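Local coordinates for protein (hdlp (histone deacetylase-like protein)) (PDB 1C3P) that is a zinc-binding bacterial homologue of the histone deacetylases, probably removing acetyl groups, and is bound by the inhibitors TSA and SAHA, at residues F117-G128 against G287-G295. Numbering follows the deposited sequence.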
loop_
_atom_site.group_PDB
_atom_site.type_symbol
_atom_site.label_atom_id
_atom_site.label_comp_id
_atom_site.label_asym_id
_atom_site.label_seq_id
_atom_site.Cartn_x
_atom_site.Cartn_y
_atom_site.Cartn_z
ATOM N N PHE A 117 -4.512 -16.966 1.971
ATOM C CA PHE A 117 -5.804 -16.758 1.342
ATOM C C PHE A 117 -6.238 -18.004 0.572
ATOM O O PHE A 117 -7.410 -18.386 0.607
ATOM C CB PHE A 117 -5.746 -15.585 0.371
ATOM C CG PHE A 117 -7.072 -15.262 -0.259
ATOM C CD1 PHE A 117 -8.039 -14.563 0.453
ATOM C CD2 PHE A 117 -7.368 -15.692 -1.553
ATOM C CE1 PHE A 117 -9.292 -14.288 -0.113
ATOM C CE2 PHE A 117 -8.616 -15.424 -2.127
ATOM C CZ PHE A 117 -9.577 -14.722 -1.404
ATOM N N LEU A 118 -5.292 -18.627 -0.128
ATOM C CA LEU A 118 -5.579 -19.810 -0.922
ATOM C C LEU A 118 -5.892 -21.031 -0.071
ATOM O O LEU A 118 -6.419 -22.019 -0.579
ATOM C CB LEU A 118 -4.429 -20.101 -1.883
ATOM C CG LEU A 118 -4.275 -19.074 -3.018
ATOM C CD1 LEU A 118 -3.104 -19.452 -3.889
ATOM C CD2 LEU A 118 -5.538 -19.036 -3.866
ATOM N N LYS A 119 -5.569 -20.962 1.217
ATOM C CA LYS A 119 -5.876 -22.045 2.156
ATOM C C LYS A 119 -7.290 -21.791 2.657
ATOM O O LYS A 119 -7.865 -22.605 3.382
ATOM C CB LYS A 119 -4.967 -22.004 3.378
ATOM C CG LYS A 119 -3.497 -22.194 3.115
ATOM C CD LYS A 119 -2.738 -21.981 4.412
ATOM C CE LYS A 119 -1.274 -22.247 4.236
ATOM N NZ LYS A 119 -0.622 -21.976 5.520
ATOM N N GLY A 120 -7.830 -20.630 2.302
ATOM C CA GLY A 120 -9.165 -20.291 2.740
ATOM C C GLY A 120 -9.181 -19.362 3.932
ATOM O O GLY A 120 -10.238 -19.112 4.512
ATOM N N ASN A 121 -8.019 -18.855 4.330
ATOM C CA ASN A 121 -8.015 -17.936 5.450
ATOM C C ASN A 121 -7.894 -16.504 4.972
ATOM O O ASN A 121 -7.784 -16.260 3.776
ATOM C CB ASN A 121 -6.917 -18.309 6.434
ATOM C CG ASN A 121 -7.148 -19.688 7.026
ATOM O OD1 ASN A 121 -7.058 -20.691 6.326
ATOM N ND2 ASN A 121 -7.472 -19.739 8.299
ATOM N N VAL A 122 -7.971 -15.562 5.905
ATOM C CA VAL A 122 -7.895 -14.140 5.576
ATOM C C VAL A 122 -6.598 -13.592 6.123
ATOM O O VAL A 122 -6.285 -13.758 7.304
ATOM C CB VAL A 122 -9.082 -13.366 6.188
ATOM C CG1 VAL A 122 -8.916 -11.859 5.940
ATOM C CG2 VAL A 122 -10.384 -13.877 5.589
ATOM N N ALA A 123 -5.829 -12.917 5.277
ATOM C CA ALA A 123 -4.552 -12.423 5.746
ATOM C C ALA A 123 -4.281 -10.974 5.356
ATOM O O ALA A 123 -4.807 -10.460 4.369
ATOM C CB ALA A 123 -3.451 -13.312 5.216
ATOM N N PHE A 124 -3.434 -10.335 6.142
ATOM C CA PHE A 124 -3.045 -8.952 5.915
ATOM C C PHE A 124 -1.531 -8.843 6.037
ATOM O O PHE A 124 -0.947 -9.239 7.050
ATOM C CB PHE A 124 -3.728 -8.044 6.952
ATOM C CG PHE A 124 -3.321 -6.581 6.888
ATOM C CD1 PHE A 124 -3.091 -5.948 5.671
ATOM C CD2 PHE A 124 -3.271 -5.810 8.058
ATOM C CE1 PHE A 124 -2.822 -4.571 5.619
ATOM C CE2 PHE A 124 -3.005 -4.420 8.009
ATOM C CZ PHE A 124 -2.782 -3.810 6.790
ATOM N N ASN A 125 -0.896 -8.343 4.984
ATOM C CA ASN A 125 0.535 -8.112 5.002
ATOM C C ASN A 125 0.768 -6.603 4.940
ATOM O O ASN A 125 0.834 -6.020 3.858
ATOM C CB ASN A 125 1.229 -8.766 3.805
ATOM C CG ASN A 125 2.651 -8.298 3.675
ATOM O OD1 ASN A 125 3.279 -7.969 4.682
ATOM N ND2 ASN A 125 3.186 -8.271 2.438
ATOM N N PRO A 126 0.912 -5.947 6.101
ATOM C CA PRO A 126 1.132 -4.501 6.116
ATOM C C PRO A 126 2.419 -4.017 5.443
ATOM O O PRO A 126 2.505 -2.862 5.042
ATOM C CB PRO A 126 1.095 -4.178 7.608
ATOM C CG PRO A 126 1.680 -5.450 8.224
ATOM C CD PRO A 126 0.850 -6.466 7.480
ATOM N N ALA A 127 3.413 -4.895 5.324
ATOM C CA ALA A 127 4.682 -4.527 4.707
ATOM C C ALA A 127 4.577 -4.489 3.188
ATOM O O ALA A 127 5.423 -3.888 2.523
ATOM C CB ALA A 127 5.794 -5.528 5.132
ATOM N N GLY A 128 3.535 -5.114 2.650
ATOM C CA GLY A 128 3.350 -5.182 1.206
ATOM C C GLY A 128 2.807 -3.921 0.554
ATOM O O GLY A 128 2.626 -2.893 1.196
ATOM N N GLY A 287 -16.285 -9.229 -2.061
ATOM C CA GLY A 287 -16.073 -10.292 -1.098
ATOM C C GLY A 287 -14.673 -10.198 -0.536
ATOM O O GLY A 287 -14.056 -9.125 -0.565
ATOM N N GLU A 288 -14.161 -11.318 -0.034
ATOM C CA GLU A 288 -12.823 -11.345 0.546
ATOM C C GLU A 288 -11.708 -11.428 -0.496
ATOM O O GLU A 288 -11.835 -12.104 -1.525
ATOM C CB GLU A 288 -12.675 -12.519 1.511
ATOM C CG GLU A 288 -13.552 -12.437 2.762
ATOM C CD GLU A 288 -13.311 -11.173 3.570
ATOM O OE1 GLU A 288 -12.136 -10.854 3.856
ATOM O OE2 GLU A 288 -14.299 -10.504 3.935
ATOM N N GLY A 289 -10.614 -10.733 -0.204
ATOM C CA GLY A 289 -9.465 -10.716 -1.089
ATOM C C GLY A 289 -8.181 -10.739 -0.282
ATOM O O GLY A 289 -8.220 -10.984 0.918
ATOM N N VAL A 290 -7.052 -10.481 -0.940
ATOM C CA VAL A 290 -5.748 -10.470 -0.290
ATOM C C VAL A 290 -5.455 -9.008 0.056
ATOM O O VAL A 290 -5.515 -8.137 -0.823
ATOM C CB VAL A 290 -4.669 -11.051 -1.255
ATOM C CG1 VAL A 290 -3.263 -10.989 -0.627
ATOM C CG2 VAL A 290 -5.025 -12.508 -1.584
ATOM N N TYR A 291 -5.150 -8.741 1.326
ATOM C CA TYR A 291 -4.900 -7.377 1.789
ATOM C C TYR A 291 -3.429 -7.032 2.055
ATOM O O TYR A 291 -2.716 -7.742 2.776
ATOM C CB TYR A 291 -5.736 -7.121 3.041
ATOM C CG TYR A 291 -7.167 -7.580 2.861
ATOM C CD1 TYR A 291 -7.715 -8.590 3.663
ATOM C CD2 TYR A 291 -7.955 -7.053 1.844
ATOM C CE1 TYR A 291 -9.018 -9.063 3.443
ATOM C CE2 TYR A 291 -9.247 -7.515 1.616
ATOM C CZ TYR A 291 -9.773 -8.516 2.411
ATOM O OH TYR A 291 -11.055 -8.957 2.163
ATOM N N LEU A 292 -2.998 -5.916 1.479
ATOM C CA LEU A 292 -1.612 -5.463 1.603
ATOM C C LEU A 292 -1.548 -4.063 2.175
ATOM O O LEU A 292 -2.516 -3.312 2.095
ATOM C CB LEU A 292 -0.947 -5.438 0.215
ATOM C CG LEU A 292 -1.031 -6.686 -0.667
ATOM C CD1 LEU A 292 -0.321 -6.397 -2.020
ATOM C CD2 LEU A 292 -0.393 -7.856 0.039
ATOM N N GLY A 293 -0.390 -3.709 2.739
ATOM C CA GLY A 293 -0.215 -2.374 3.280
ATOM C C GLY A 293 0.105 -1.438 2.123
ATOM O O GLY A 293 -0.293 -1.682 0.977
ATOM N N GLY A 294 0.831 -0.370 2.407
ATOM C CA GLY A 294 1.180 0.562 1.355
ATOM C C GLY A 294 1.861 1.759 1.961
ATOM O O GLY A 294 2.258 1.714 3.122
ATOM N N GLY A 295 1.987 2.827 1.174
ATOM C CA GLY A 295 2.620 4.044 1.643
ATOM C C GLY A 295 1.842 4.611 2.817
ATOM O O GLY A 295 0.624 4.465 2.897
HETATM O O HOH W 1 -6.403 -12.242 2.786
HETATM O O HOH W 2 3.899 -0.934 4.043
#
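Val122 sets its CG1 methyl against the rim of the Tyr291 ring, near the ring plane and 3.8 Å from CE1, while its other methyl, CG2, rests on the Glu288 carboxylate. That bump fills the notch where Tyr291 OH donates to Glu288 OE1, over the carboxylate plane, and accepts from Gly289 N at 3.0 Å. Tyr291 keeps its ring on the side of its own backbone N (chi1 -47°), which brings the Gly289 carbonyl oxygen over one face. Cutting Tyr291 back to an alanine would probably open a gap beside Val122 CG1 and leave Gly289 N and Glu288 OE1 without the hydroxyl they share. Farther along, the strands pair in parallel: Asn125 N donates almost straight to Tyr291 O (2.9 Å, 169°), and Gly293 N gives a more bent bond to Asn125 O. Asn125 O also takes Gly128 N from the opposite face of its plane, closing a type I turn. Phe124 turns its ring edge to the backbone of the other strand, CD1 lying 3.4 Å from Tyr291 O. At the end of the pairing, Gly293 CA lies so close to Pro126 O (3.3 Å) that a side chain there would collide with it. At the other end the Phe117 ring lies obliquely over the backbone at Glu288 and Gly289, with Val290 CG2 3.7 Å from its CG; beside this ring, a water bridges the two chain segments, accepting from Ala123 N and donating to Gly289 O. Strand 122-125 lies between 4-8 and 290-292 in the parallel sheet of this arginase-like alpha/beta fold. Helix 98-118 covers Asn125 and Leu292, helix 299-314 packs on Val122, Phe124 and Tyr291, and the glycine run after strand 290-292 brings Gly294 beside Asp168, a zinc ligand of this protein, though no zinc is bound in this model.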